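PDB 6JUF: SspB protein from Streptomyces clavuligerus, which probably acts as a metal-dependent DNase within SspABCD-SspE, a phosphorothioation-sensing bacterial defence system with broad anti-phage activities. Local coordinates for residues G250-L254 / A255-N259. Numbering follows the deposited sequence.
Sequences GSISL and ARLAN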
ATOM      1  N   GLY B 250     -19.775  -9.803  31.372  1.00 15.61           N
ATOM      2  CA  GLY B 250     -21.003 -10.049  30.612  1.00 14.04           C
ATOM      3  C   GLY B 250     -20.800 -11.075  29.513  1.00 16.38           C
ATOM      4  O   GLY B 250     -19.944 -11.964  29.600  1.00 15.29           O
ATOM      5  N   SER B 251     -21.648 -10.983  28.497  1.00 15.79           N
ATOM      6  CA  SER B 251     -21.605 -11.916  27.382  1.00 15.57           C
ATOM      7  C   SER B 251     -22.295 -11.293  26.187  1.00 15.26           C
ATOM      8  O   SER B 251     -23.066 -10.335  26.324  1.00 17.18           O
ATOM      9  CB  SER B 251     -22.273 -13.245  27.746  1.00 16.32           C
ATOM     10  OG  SER B 251     -23.671 -13.043  27.939  1.00 20.24           O
ATOM     11  N   ILE B 252     -22.008 -11.845  25.023  1.00 13.61           N
ATOM     12  CA  ILE B 252     -22.693 -11.479  23.783  1.00 12.56           C
ATOM     13  C   ILE B 252     -22.745 -12.713  22.879  1.00 14.05           C
ATOM     14  O   ILE B 252     -21.784 -13.465  22.786  1.00 13.21           O
ATOM     15  CB  ILE B 252     -21.952 -10.315  23.036  1.00 14.55           C
ATOM     16  CG1 ILE B 252     -22.667  -9.962  21.726  1.00 15.27           C
ATOM     17  CG2 ILE B 252     -20.502 -10.660  22.797  1.00 16.49           C
ATOM     18  CD1 ILE B 252     -22.301  -8.562  21.203  1.00 13.30           C
ATOM     19  N   SER B 253     -23.894 -12.926  22.250  1.00 14.65           N
ATOM     20  CA  SER B 253     -24.106 -14.165  21.539  1.00 15.80           C
ATOM     21  C   SER B 253     -23.346 -14.161  20.227  1.00 14.75           C
ATOM     22  O   SER B 253     -23.092 -13.080  19.653  1.00 13.22           O
ATOM     23  CB  SER B 253     -25.612 -14.325  21.270  1.00 14.89           C
ATOM     24  OG  SER B 253     -26.071 -13.334  20.349  1.00 17.22           O
ATOM     25  N   LEU B 254     -22.927 -15.341  19.782  1.00 13.81           N
ATOM     26  CA  LEU B 254     -22.301 -15.479  18.467  1.00 13.87           C
ATOM     27  C   LEU B 254     -23.251 -15.020  17.350  1.00 15.27           C
ATOM     28  O   LEU B 254     -22.803 -14.461  16.363  1.00 13.61           O
ATOM     29  CB  LEU B 254     -21.783 -16.886  18.213  1.00 19.47           C
ATOM     30  CG  LEU B 254     -20.345 -17.200  18.638  1.00 20.21           C
ATOM     31  CD1 LEU B 254     -19.389 -16.619  17.573  1.00 24.02           C
ATOM     32  CD2 LEU B 254     -19.997 -16.618  19.999  1.00 24.78           C
ATOM     33  N   ALA B 255     -24.540 -15.286  17.490  1.00 15.43           N
ATOM     34  CA  ALA B 255     -25.504 -14.866  16.466  1.00 16.55           C
ATOM     35  C   ALA B 255     -25.495 -13.350  16.284  1.00 16.34           C
ATOM     36  O   ALA B 255     -25.538 -12.867  15.131  1.00 15.50           O
ATOM     37  CB  ALA B 255     -26.921 -15.330  16.883  1.00 18.16           C
ATOM     38  N   ARG B 256     -25.459 -12.595  17.388  1.00 13.71           N
ATOM     39  CA  ARG B 256     -25.359 -11.120  17.312  1.00 14.02           C
ATOM     40  C   ARG B 256     -24.017 -10.684  16.732  1.00 14.13           C
ATOM     41  O   ARG B 256     -23.965  -9.775  15.885  1.00 15.31           O
ATOM     42  CB  ARG B 256     -25.542 -10.481  18.671  1.00 15.99           C
ATOM     43  CG  ARG B 256     -27.011 -10.474  19.147  1.00 17.60           C
ATOM     44  CD  ARG B 256     -27.090  -9.911  20.551  1.00 18.06           C
ATOM     45  NE  ARG B 256     -26.630  -8.520  20.543  1.00 18.76           N
ATOM     46  CZ  ARG B 256     -26.213  -7.833  21.601  1.00 23.63           C
ATOM     47  NH1 ARG B 256     -26.173  -8.386  22.816  1.00 22.80           N
ATOM     48  NH2 ARG B 256     -25.816  -6.565  21.432  1.00 21.44           N
ATOM     49  N   LEU B 257     -22.923 -11.308  17.183  1.00 11.35           N
ATOM     50  CA  LEU B 257     -21.630 -10.965  16.566  1.00 12.11           C
ATOM     51  C   LEU B 257     -21.588 -11.173  15.046  1.00 10.94           C
ATOM     52  O   LEU B 257     -20.998 -10.359  14.318  1.00 12.54           O
ATOM     53  CB  LEU B 257     -20.463 -11.709  17.226  1.00 11.52           C
ATOM     54  CG  LEU B 257     -20.143 -11.314  18.682  1.00 11.34           C
ATOM     55  CD1 LEU B 257     -19.183 -12.370  19.243  1.00 11.19           C
ATOM     56  CD2 LEU B 257     -19.546  -9.897  18.788  1.00 10.67           C
ATOM     57  N   ALA B 258     -22.210 -12.246  14.572  1.00 13.53           N
ATOM     58  CA  ALA B 258     -22.239 -12.587  13.169  1.00 11.67           C
ATOM     59  C   ALA B 258     -23.229 -11.733  12.395  1.00 14.38           C
ATOM     60  O   ALA B 258     -22.982 -11.521  11.214  1.00 16.31           O
ATOM     61  CB  ALA B 258     -22.645 -14.065  13.018  1.00 13.13           C
ATOM     62  N   ASN B 259     -24.366 -11.339  13.013  1.00 12.92           N
ATOM     63  CA  ASN B 259     -25.472 -10.791  12.209  1.00 15.57           C
ATOM     64  C   ASN B 259     -25.939  -9.357  12.502  1.00 13.51           C
ATOM     65  O   ASN B 259     -26.646  -8.751  11.661  1.00 14.29           O
ATOM     66  CB  ASN B 259     -26.676 -11.716  12.331  1.00 15.28           C
ATOM     67  CG  ASN B 259     -26.358 -13.113  11.853  1.00 22.21           C
ATOM     68  OD1 ASN B 259     -25.887 -13.296  10.765  1.00 28.21           O
ATOM     69  ND2 ASN B 259     -26.571 -14.092  12.692  1.00 32.71           N
TER
HETATM   70  O   HOH W   1     -26.430 -11.578  23.591  1.00 13.27           O
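Ser253 caps the short helix 254-259 by accepting from Arg256, where strand 250-253, an outer strand of a three-stranded antiparallel sheet, leads directly, with no intervening loop, into it; this is a strand-to-helix junction with a serine N-cap. Ala255, in the first turn, sets its CB 4.1 Å from Ser253 OG, and its small methyl packs beside the capping hydroxyl. At Arg256 the backbone N gives its hydrogen to Ser253 OG at 3.1 Å, with an N-H...O angle of 158°. Serine suits this place because its hydroxyl, turned between its own backbone N and carbonyl carbon (chi1 67°), can reach forward to a first-turn amide, before the regular i to i-4 bonding of the helix begins. The long side chain of Arg256 bends at chi3 and folds back toward the strand, crossing Ile252 at about a right angle and laying one guanidinium face over it, with Ile252 CD1 centred on that face, 3.9 Å from the guanidinium plane. Ile252 thus offers an apolar floor to a flat cation, while water 1 lies at the guanidinium edge and accepts from both Arg256 NH1 and Ser253 N. Arg256 NE also forms a salt bridge with Glu260 OE1, which probably helps hold the group in place. Leu257 turns to the buried side: its N binds Ser253 O at 3.0 Å, a nearly straight helical bond (169°), and its CD2 packs against Ile252 CD1 at 3.9 Å. Branched and apolar, these two side chains pack in the angle between strand and helix; Ile252 touches Tyr241 and Leu257 touches Cys238, both of helix 231-243. Ala258, small enough to sit against Glu272 of helix 272-285, continues the helical pattern, its N donating to Leu254 O at 2.9 Å while its CB lies 3.4 Å from that same oxygen.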